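Local coordinates for protein type II restriction enzyme MspI (Moraxella sp., PDB 1SA3) that recognises the double-stranded DNA sequence 5'-CCGG-3' and cuts it after the first cytosine, leaving fragments with 5'-phosphates, at residues Arg89-Gly94 against Asn197-Asp202; Ser95-Ala100 against Ser127-Asp132; Glu134-Gly139 against Lys256-Lys261. One frame throughout, in Å; residues are numbered along the deposited sequence.

Contact 1 (Arg89-Gly94 against Asn197-Asp202); sequences RTIAGG and NILHPD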
# COMPACT_ATOMS: atom_id res chain seq x y z
N ARG E 89 15.34 10.90 0.97
CA ARG E 89 15.11 11.71 2.17
C ARG E 89 14.07 11.07 3.07
O ARG E 89 13.37 10.14 2.67
CB ARG E 89 14.68 13.13 1.78
CG ARG E 89 13.57 13.19 0.74
CD ARG E 89 13.13 14.63 0.48
NE ARG E 89 12.65 15.27 1.70
CZ ARG E 89 11.73 16.22 1.74
NH1 ARG E 89 11.18 16.66 0.62
NH2 ARG E 89 11.35 16.74 2.90
N THR E 90 13.99 11.56 4.30
CA THR E 90 13.03 11.04 5.25
C THR E 90 12.19 12.18 5.76
O THR E 90 12.59 13.34 5.70
CB THR E 90 13.72 10.35 6.44
OG1 THR E 90 14.32 11.34 7.28
CG2 THR E 90 14.78 9.39 5.95
N ILE E 91 11.00 11.86 6.26
CA ILE E 91 10.11 12.86 6.80
C ILE E 91 9.59 12.33 8.12
O ILE E 91 10.03 11.27 8.58
CB ILE E 91 8.90 13.12 5.87
CG1 ILE E 91 8.18 11.79 5.60
CG2 ILE E 91 9.37 13.78 4.58
CD1 ILE E 91 6.93 11.93 4.74
N ALA E 92 8.66 13.05 8.72
CA ALA E 92 8.08 12.62 9.98
C ALA E 92 7.50 11.23 9.79
O ALA E 92 6.53 11.04 9.05
CB ALA E 92 6.99 13.59 10.41
N GLY E 93 8.11 10.25 10.44
CA GLY E 93 7.63 8.88 10.32
C GLY E 93 8.55 8.01 9.49
O GLY E 93 8.32 6.80 9.38
N GLY E 94 9.58 8.61 8.90
CA GLY E 94 10.51 7.83 8.10
C GLY E 94 10.47 8.12 6.61
O GLY E 94 9.98 9.16 6.17
N ASN E 197 0.71 14.81 -3.82
CA ASN E 197 1.93 15.14 -3.09
C ASN E 197 2.85 13.92 -3.18
O ASN E 197 2.50 12.86 -2.68
CB ASN E 197 1.62 15.43 -1.62
CG ASN E 197 2.82 15.94 -0.85
OD1 ASN E 197 3.95 15.51 -1.09
ND2 ASN E 197 2.58 16.84 0.09
N ILE E 198 4.01 14.08 -3.80
CA ILE E 198 4.93 12.94 -3.98
C ILE E 198 5.36 12.24 -2.68
O ILE E 198 5.74 11.07 -2.70
CB ILE E 198 6.17 13.37 -4.80
CG1 ILE E 198 6.90 12.12 -5.31
CG2 ILE E 198 7.09 14.23 -3.95
CD1 ILE E 198 7.96 12.44 -6.36
N LEU E 199 5.28 12.94 -1.55
CA LEU E 199 5.66 12.35 -0.27
C LEU E 199 4.62 11.38 0.30
O LEU E 199 4.92 10.64 1.24
CB LEU E 199 5.91 13.45 0.77
CG LEU E 199 7.01 14.46 0.43
CD1 LEU E 199 7.04 15.56 1.48
CD2 LEU E 199 8.35 13.75 0.35
N HIS E 200 3.41 11.39 -0.25
CA HIS E 200 2.33 10.52 0.24
C HIS E 200 1.60 9.83 -0.91
O HIS E 200 0.99 10.49 -1.76
CB HIS E 200 1.33 11.36 1.04
CG HIS E 200 1.97 12.19 2.10
ND1 HIS E 200 2.56 11.64 3.23
CD2 HIS E 200 2.19 13.53 2.18
CE1 HIS E 200 3.11 12.60 3.94
NE2 HIS E 200 2.91 13.75 3.33
N PRO E 201 1.62 8.48 -0.94
CA PRO E 201 0.95 7.73 -2.01
C PRO E 201 -0.55 8.02 -2.05
O PRO E 201 -1.19 8.16 -1.00
CB PRO E 201 1.20 6.26 -1.63
CG PRO E 201 2.40 6.32 -0.73
CD PRO E 201 2.20 7.58 0.06
N ASP E 202 -1.11 8.11 -3.26
CA ASP E 202 -2.53 8.36 -3.46
C ASP E 202 -3.29 7.08 -3.78
O ASP E 202 -4.51 7.00 -3.59
CB ASP E 202 -2.75 9.34 -4.62
CG ASP E 202 -2.42 10.77 -4.25
OD1 ASP E 202 -2.30 11.06 -3.04
OD2 ASP E 202 -2.28 11.61 -5.16

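Contact 2 (Ser95-Ala100 against Ser127-Asp132); sequences SPKTDA and SIAEYD. With NA (sodium ion), chain G; nucleotides of chain A.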
# COMPACT_ATOMS: atom_id res chain seq x y z
N SER E 95 11.00 7.18 5.83
CA SER E 95 11.02 7.33 4.38
C SER E 95 9.61 7.34 3.80
O SER E 95 8.75 6.57 4.22
CB SER E 95 11.82 6.19 3.75
OG SER E 95 13.15 6.17 4.23
N PRO E 96 9.35 8.23 2.84
CA PRO E 96 8.02 8.32 2.22
C PRO E 96 7.60 6.94 1.71
O PRO E 96 8.44 6.14 1.29
CB PRO E 96 8.24 9.31 1.08
CG PRO E 96 9.26 10.24 1.66
CD PRO E 96 10.24 9.28 2.30
N LYS E 97 6.29 6.70 1.75
CA LYS E 97 5.71 5.43 1.30
C LYS E 97 5.49 5.36 -0.22
O LYS E 97 4.86 4.43 -0.73
CB LYS E 97 4.38 5.18 2.00
CG LYS E 97 4.47 5.10 3.51
CD LYS E 97 5.19 3.83 3.95
CE LYS E 97 5.28 3.75 5.47
NZ LYS E 97 6.56 3.13 5.91
N THR E 98 6.01 6.35 -0.95
CA THR E 98 5.82 6.38 -2.39
C THR E 98 6.86 5.56 -3.14
O THR E 98 8.05 5.85 -3.09
CB THR E 98 5.84 7.84 -2.89
OG1 THR E 98 4.83 8.59 -2.20
CG2 THR E 98 5.57 7.90 -4.38
N ASP E 99 6.39 4.53 -3.85
CA ASP E 99 7.28 3.65 -4.61
C ASP E 99 7.52 4.13 -6.03
O ASP E 99 8.56 3.85 -6.61
CB ASP E 99 6.70 2.23 -4.69
CG ASP E 99 6.70 1.52 -3.35
OD1 ASP E 99 7.72 1.63 -2.64
OD2 ASP E 99 5.70 0.85 -3.02
N ALA E 100 6.54 4.85 -6.58
CA ALA E 100 6.64 5.33 -7.95
C ALA E 100 5.53 6.33 -8.21
O ALA E 100 4.62 6.48 -7.40
CB ALA E 100 6.50 4.16 -8.92
N SER E 127 2.29 -6.88 5.25
CA SER E 127 2.91 -5.80 6.00
C SER E 127 2.87 -4.48 5.25
O SER E 127 3.27 -4.41 4.08
CB SER E 127 4.36 -6.17 6.32
OG SER E 127 4.43 -7.39 7.03
N ILE E 128 2.38 -3.44 5.91
CA ILE E 128 2.33 -2.11 5.30
C ILE E 128 3.36 -1.18 5.92
O ILE E 128 3.78 -0.21 5.29
CB ILE E 128 0.94 -1.46 5.43
CG1 ILE E 128 0.43 -1.60 6.85
CG2 ILE E 128 -0.01 -2.06 4.40
CD1 ILE E 128 -0.93 -0.95 7.08
N ALA E 129 3.76 -1.46 7.16
CA ALA E 129 4.76 -0.63 7.81
C ALA E 129 5.02 -1.04 9.25
O ALA E 129 4.27 -1.83 9.83
CB ALA E 129 4.33 0.83 7.78
N GLU E 130 6.10 -0.51 9.81
CA GLU E 130 6.46 -0.78 11.19
C GLU E 130 6.81 0.57 11.82
O GLU E 130 7.44 1.42 11.18
CB GLU E 130 7.63 -1.76 11.28
CG GLU E 130 8.91 -1.32 10.57
CD GLU E 130 10.04 -2.30 10.81
OE1 GLU E 130 9.91 -3.49 10.43
OE2 GLU E 130 11.06 -1.89 11.40
N TYR E 131 6.38 0.77 13.06
CA TYR E 131 6.65 2.04 13.74
C TYR E 131 6.75 1.88 15.24
O TYR E 131 6.25 0.92 15.81
CB TYR E 131 5.51 3.04 13.50
CG TYR E 131 5.07 3.29 12.08
CD1 TYR E 131 3.87 2.75 11.61
CD2 TYR E 131 5.79 4.13 11.23
CE1 TYR E 131 3.40 3.05 10.34
CE2 TYR E 131 5.32 4.43 9.95
CZ TYR E 131 4.12 3.88 9.52
OH TYR E 131 3.64 4.17 8.26
N ASP E 132 7.38 2.86 15.88
CA ASP E 132 7.45 2.85 17.33
C ASP E 132 6.17 3.56 17.76
O ASP E 132 5.66 4.42 17.04
CB ASP E 132 8.65 3.66 17.83
CG ASP E 132 8.66 3.78 19.33
OD1 ASP E 132 8.89 2.76 20.01
OD2 ASP E 132 8.40 4.90 19.84
NA NA G . 10.33 1.89 -6.22
P DG A 6 6.35 -6.70 -0.83
OP1 DG A 6 5.92 -6.61 -2.25
OP2 DG A 6 5.49 -6.11 0.24
O5' DG A 6 6.64 -8.21 -0.43
C5' DG A 6 5.87 -8.87 0.57
C4' DG A 6 6.52 -10.18 0.91
O4' DG A 6 7.53 -9.88 1.91
C3' DG A 6 5.55 -11.15 1.59
O3' DG A 6 5.11 -12.21 0.76
C2' DG A 6 6.33 -11.74 2.75
C1' DG A 6 7.54 -10.84 2.96
N9 DG A 6 7.30 -10.15 4.22
C8 DG A 6 6.80 -8.88 4.41
N7 DG A 6 6.54 -8.61 5.66
C5 DG A 6 6.92 -9.76 6.35
C6 DG A 6 6.86 -10.06 7.74
O6 DG A 6 6.43 -9.36 8.67
N1 DG A 6 7.34 -11.34 8.01
C2 DG A 6 7.82 -12.22 7.05
N2 DG A 6 8.24 -13.42 7.50
N3 DG A 6 7.88 -11.95 5.76
C4 DG A 6 7.41 -10.71 5.48
P DC A 4 11.17 1.57 6.96
OP1 DC A 4 10.96 2.86 6.27
OP2 DC A 4 10.25 1.16 8.05
O5' DC A 4 11.15 0.44 5.84
C5' DC A 4 11.97 0.58 4.70
C4' DC A 4 11.74 -0.59 3.77
O4' DC A 4 12.37 -1.76 4.34
C3' DC A 4 10.26 -0.93 3.55
O3' DC A 4 10.00 -1.06 2.15
C2' DC A 4 10.09 -2.24 4.32
C1' DC A 4 11.48 -2.86 4.30
N1 DC A 4 11.78 -3.72 5.46
C2 DC A 4 12.45 -4.94 5.26
O2 DC A 4 12.81 -5.25 4.11
N3 DC A 4 12.69 -5.75 6.31
C4 DC A 4 12.29 -5.38 7.54
N4 DC A 4 12.53 -6.23 8.55
C5 DC A 4 11.63 -4.14 7.78
C6 DC A 4 11.40 -3.35 6.72
P DC A 3 14.75 1.63 12.69
OP1 DC A 3 14.51 3.09 12.78
OP2 DC A 3 14.08 0.72 13.65
O5' DC A 3 14.38 1.18 11.22
C5' DC A 3 15.05 1.79 10.12
C4' DC A 3 14.60 1.18 8.82
O4' DC A 3 15.22 -0.12 8.63
C3' DC A 3 13.09 0.98 8.66
O3' DC A 3 12.71 1.56 7.41
C2' DC A 3 12.92 -0.54 8.68
C1' DC A 3 14.26 -1.05 8.16
N1 DC A 3 14.69 -2.38 8.66
C2 DC A 3 15.14 -3.35 7.73
O2 DC A 3 15.13 -3.09 6.53
N3 DC A 3 15.58 -4.55 8.20
C4 DC A 3 15.57 -4.80 9.51
N4 DC A 3 16.02 -5.99 9.91
C5 DC A 3 15.10 -3.84 10.46
C6 DC A 3 14.67 -2.66 9.99
O HOH W 1 6.88 0.38 4.88
O HOH W 2 7.51 2.27 8.58
O HOH W 3 9.80 0.64 -4.23
O HOH W 4 11.19 3.38 -4.71

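Contact 3 (Glu134-Gly139 against Lys256-Lys261); sequences ETICTG and KKMQFK. With nucleotides of chain A.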
# COMPACT_ATOMS: atom_id res chain seq x y z
N GLU E 134 5.54 5.96 19.84
CA GLU E 134 5.59 7.42 19.90
C GLU E 134 5.45 8.06 18.51
O GLU E 134 4.85 9.13 18.36
CB GLU E 134 6.91 7.88 20.54
CG GLU E 134 7.09 7.47 22.00
CD GLU E 134 6.12 8.17 22.94
OE1 GLU E 134 5.50 9.17 22.53
OE2 GLU E 134 5.98 7.73 24.10
N THR E 135 5.99 7.39 17.50
CA THR E 135 5.92 7.89 16.14
C THR E 135 4.47 7.88 15.67
O THR E 135 3.99 8.83 15.04
CB THR E 135 6.78 7.03 15.22
OG1 THR E 135 8.11 6.99 15.73
CG2 THR E 135 6.81 7.59 13.80
N ILE E 136 3.76 6.79 15.96
CA ILE E 136 2.36 6.65 15.58
C ILE E 136 1.51 7.72 16.26
O ILE E 136 0.73 8.44 15.62
CB ILE E 136 1.81 5.28 16.00
CG1 ILE E 136 2.63 4.16 15.35
CG2 ILE E 136 0.34 5.18 15.64
CD1 ILE E 136 2.34 2.78 15.90
N CYS E 137 1.65 7.82 17.58
CA CYS E 137 0.88 8.78 18.35
C CYS E 137 1.12 10.20 17.85
O CYS E 137 0.19 10.99 17.74
CB CYS E 137 1.21 8.65 19.84
SG CYS E 137 0.53 7.12 20.57
N THR E 138 2.37 10.51 17.52
CA THR E 138 2.72 11.83 17.02
C THR E 138 2.05 12.09 15.67
O THR E 138 1.48 13.16 15.44
CB THR E 138 4.24 11.98 16.91
OG1 THR E 138 4.80 11.98 18.23
CG2 THR E 138 4.62 13.27 16.21
N GLY E 139 2.09 11.10 14.78
CA GLY E 139 1.46 11.27 13.48
C GLY E 139 -0.06 11.31 13.52
O GLY E 139 -0.68 12.07 12.78
N LYS E 256 11.58 -3.22 20.92
CA LYS E 256 10.21 -3.68 20.73
C LYS E 256 9.64 -2.67 19.73
O LYS E 256 9.83 -1.47 19.89
CB LYS E 256 9.44 -3.62 22.04
CG LYS E 256 10.00 -4.53 23.11
CD LYS E 256 9.92 -5.99 22.70
CE LYS E 256 10.39 -6.90 23.82
NZ LYS E 256 10.33 -8.33 23.46
N LYS E 257 8.95 -3.16 18.71
CA LYS E 257 8.42 -2.25 17.70
C LYS E 257 7.17 -2.83 17.04
O LYS E 257 7.06 -4.04 16.82
CB LYS E 257 9.52 -1.98 16.66
CG LYS E 257 9.19 -0.92 15.61
CD LYS E 257 10.40 -0.65 14.73
CE LYS E 257 10.11 0.39 13.66
NZ LYS E 257 11.24 0.52 12.69
N MET E 258 6.23 -1.97 16.69
CA MET E 258 5.00 -2.44 16.08
C MET E 258 5.05 -2.60 14.56
O MET E 258 5.78 -1.89 13.87
CB MET E 258 3.85 -1.50 16.44
CG MET E 258 3.72 -1.24 17.92
SD MET E 258 2.28 -0.24 18.28
CE MET E 258 1.02 -1.53 18.36
N GLN E 259 4.25 -3.54 14.05
CA GLN E 259 4.12 -3.77 12.62
C GLN E 259 2.64 -3.87 12.32
O GLN E 259 1.88 -4.41 13.13
CB GLN E 259 4.78 -5.07 12.18
CG GLN E 259 4.83 -5.21 10.65
CD GLN E 259 5.12 -6.63 10.19
OE1 GLN E 259 4.38 -7.56 10.50
NE2 GLN E 259 6.21 -6.80 9.43
N PHE E 260 2.23 -3.34 11.18
CA PHE E 260 0.84 -3.40 10.78
C PHE E 260 0.71 -4.03 9.41
O PHE E 260 1.49 -3.74 8.50
CB PHE E 260 0.22 -1.99 10.75
CG PHE E 260 0.30 -1.29 12.06
CD1 PHE E 260 1.40 -0.50 12.37
CD2 PHE E 260 -0.69 -1.49 13.02
CE1 PHE E 260 1.52 0.09 13.64
CE2 PHE E 260 -0.58 -0.91 14.28
CZ PHE E 260 0.52 -0.12 14.59
N LYS E 261 -0.26 -4.93 9.29
CA LYS E 261 -0.53 -5.59 8.02
C LYS E 261 -1.88 -5.07 7.57
O LYS E 261 -2.75 -4.79 8.39
CB LYS E 261 -0.56 -7.11 8.19
CG LYS E 261 0.75 -7.70 8.74
CD LYS E 261 0.83 -9.20 8.50
CE LYS E 261 2.01 -9.85 9.22
NZ LYS E 261 3.37 -9.45 8.74
P DG A 6 6.35 -6.70 -0.83
OP1 DG A 6 5.92 -6.61 -2.25
OP2 DG A 6 5.49 -6.11 0.24
O5' DG A 6 6.64 -8.21 -0.43
C5' DG A 6 5.87 -8.87 0.57
C4' DG A 6 6.52 -10.18 0.91
O4' DG A 6 7.53 -9.88 1.91
C3' DG A 6 5.55 -11.15 1.59
O3' DG A 6 5.11 -12.21 0.76
C2' DG A 6 6.33 -11.74 2.75
C1' DG A 6 7.54 -10.84 2.96
N9 DG A 6 7.30 -10.15 4.22
C8 DG A 6 6.80 -8.88 4.41
N7 DG A 6 6.54 -8.61 5.66
C5 DG A 6 6.92 -9.76 6.35
C6 DG A 6 6.86 -10.06 7.74
O6 DG A 6 6.43 -9.36 8.67
N1 DG A 6 7.34 -11.34 8.01
C2 DG A 6 7.82 -12.22 7.05
N2 DG A 6 8.24 -13.42 7.50
N3 DG A 6 7.88 -11.95 5.76
C4 DG A 6 7.41 -10.71 5.48
P DG A 7 3.74 -12.96 1.13
OP1 DG A 7 3.30 -13.67 -0.08
OP2 DG A 7 2.81 -12.02 1.81
O5' DG A 7 4.21 -14.02 2.22
C5' DG A 7 5.35 -14.82 1.97
C4' DG A 7 5.51 -15.85 3.07
O4' DG A 7 5.88 -15.17 4.29
C3' DG A 7 4.24 -16.63 3.37
O3' DG A 7 4.54 -18.00 3.59
C2' DG A 7 3.73 -16.00 4.65
C1' DG A 7 5.01 -15.57 5.34
N9 DG A 7 4.82 -14.44 6.24
C8 DG A 7 4.51 -13.15 5.89
N7 DG A 7 4.32 -12.37 6.93
C5 DG A 7 4.54 -13.20 8.02
C6 DG A 7 4.48 -12.92 9.42
O6 DG A 7 4.20 -11.85 9.99
N1 DG A 7 4.77 -14.05 10.18
C2 DG A 7 5.09 -15.29 9.66
N2 DG A 7 5.34 -16.26 10.55
N3 DG A 7 5.15 -15.56 8.37
C4 DG A 7 4.87 -14.47 7.61
P DC A 3 14.75 1.63 12.69
OP1 DC A 3 14.51 3.09 12.78
OP2 DC A 3 14.08 0.72 13.65
O5' DC A 3 14.38 1.18 11.22
C5' DC A 3 15.05 1.79 10.12
C4' DC A 3 14.60 1.18 8.82
O4' DC A 3 15.22 -0.12 8.63
C3' DC A 3 13.09 0.98 8.66
O3' DC A 3 12.71 1.56 7.41
C2' DC A 3 12.92 -0.54 8.68
C1' DC A 3 14.26 -1.05 8.16
N1 DC A 3 14.69 -2.38 8.66
C2 DC A 3 15.14 -3.35 7.73
O2 DC A 3 15.13 -3.09 6.53
N3 DC A 3 15.58 -4.55 8.20
C4 DC A 3 15.57 -4.80 9.51
N4 DC A 3 16.02 -5.99 9.91
C5 DC A 3 15.10 -3.84 10.46
C6 DC A 3 14.67 -2.66 9.99

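Contact 1 (Arg89-Gly94 against Asn197-Asp202)
Two beta turns in separate loops meet here through a small apolar patch: the type II turn from Ile91 to Gly94 sets its first residue against Leu199 and His200, which belong to the type I turn that starts at Asn197. Ile91 reaches across with two branches. Ile91 CG2 packs on Leu199 CD1 at 4.3 Å. Ile91 CD1, at the end of an extended chain, comes obliquely to the His200 ring, 4.0 Å from its CE1. CG1 of Ile91 sits between the backbone N and the carbonyl carbon (chi1 55°), which leaves CG2 beside the N and facing the leucine. Leu199 is branched to match: its other methyl, CD2, lies over one face of the Arg89 guanidinium, 4.1 Å from NH1, and the two side chains cross at about a right angle.

Each turn is held from within. Ile91 O accepts from Gly94 N at 2.7 Å, closing the first, and the positive phi values of Gly93 and Gly94 suit residues without a side chain. In the second, Asn197 is well chosen because its OD1 accepts from Leu199 N at 2.9 Å, an Asx turn, and His200 N bonds to Asn197 O. The imidazole is further fixed by ND1, which bonds to Thr188 O, and Leu199 also packs on Leu87.

No hydrogen bond spans the two segments. The loops are therefore joined by the branched side chains of Ile91 and Leu199, one face of the Arg89 guanidinium and a ring carbon of His200, while the polar atoms that shape each turn find their partners locally.

Contact 2 (Ser95-Ala100 against Ser127-Asp132)
The phenol ring of Tyr131 is met obliquely by Lys97, whose CE lies 3.3 Å from the tyrosine OH as the two side chains approach from opposite directions; Trp185 meets the same ring with its plane turned by about 45°, and OH is bonded to Cys186 O. This contact joins the metal-binding loop of a PDDEXK-clan nuclease to strand 127-131, which carries DNA-reading residues. Lysine suits position 97 because its chain is long enough to bring CE up to Tyr131 OH, and the small Ala129 leaves room for the lysine end, its CB 3.8 Å from Lys97 CE. The bend at chi2 (-70°) helps direct the chain to the strand, where Ile128 and Ala129 form a classic beta bulge opposite Phe260.

Two waters then extend the lysine's reach. One can link NZ to Ile128 O; the other, 3.0 Å from Lys97 NZ, lies within hydrogen-bonding distance of Glu130 O and OP2 of nucleotide DC4 of chain A, so it can relay the lysine to the phosphate. Ser127 meets a base directly, with OG donating to N7 of DG6 of chain A at 2.8 Å.

At the other end of the loop, Asp99 binds the sodium ion through its backbone O at 2.7 Å, and Asp84 and Glu35 complete the protein's share of the site. A metal-bound water, 2.4 Å from the sodium, donates back to Asp99 OD1 at 2.8 Å.

Contact 3 (Glu134-Gly139 against Lys256-Lys261)
Ile136 sends CD1 toward strand 258-261, with CG1 anti to the carbonyl carbon and the chain extended beyond (chi2 169°), so this one methyl reaches both Phe260 and Met258. Ile136 CD1 arrives at the edge of the Phe260 ring, near its plane, 3.6 Å from its CE1. A bend at the end of Met258 (chi3 85°) turns its CE aside, and Met258 SD takes up the contact at 3.8 Å from Ile136 CD1. A long, flexible thioether and a flat ring fit round a slim aliphatic end.

Helix 133-140 thus packs behind the three-stranded antiparallel sheet of 127-131, 258-261 and 246-249, in which Met258 and Phe260, two residues apart, share the inner face. Trp247 meets Phe260 edge-to-face, and Phe182 and Trp185 of helix 179-188 also touch Ile136.

Lys257, Gln259 and Lys261, the alternate residues, reach the DNA instead. Gln259 NE2 gives a nearly straight bond (165°) to O6 of DG6 of chain A, 2.7 Å away. Gln259 OE1 accepts from Lys261 NZ at 2.8 Å, the donor standing above the amide plane, which is consistent with an amide turned so that its NH2 meets the guanine. Lys261 NZ also donates to O6 of DG7 of chain A at 2.8 Å and is bonded to Ser127 OG. Lys257, fully extended, carries NZ to OP2 of DC3 of chain A at 3.0 Å and pairs with Glu130 in a salt bridge.

Overall arrangement
From the N terminus, the loop after strand 77-84 supplies 89-94 and then 95-100, the first halves of contacts 1 and 2. Contact 2 closes first, at 127-132, within the longer loop that contact 1 completes at 197-202. Contact 3 opens at 134-139, inside that longer loop, and closes only at 256-261 near the C terminus, so it crosses contact 1 and follows contact 2 in series. The Thr98 OG1 to Ile198 O hydrogen bond joins contacts 1 and 2, Gly93 packs on Thr135 between 1 and 3, and strands 127-131 and 258-261, neighbours in one sheet, join contacts 2 and 3. Together they connect the metal-site loop, the approach to strand 203-210 and the DNA-reading sheet with its helix.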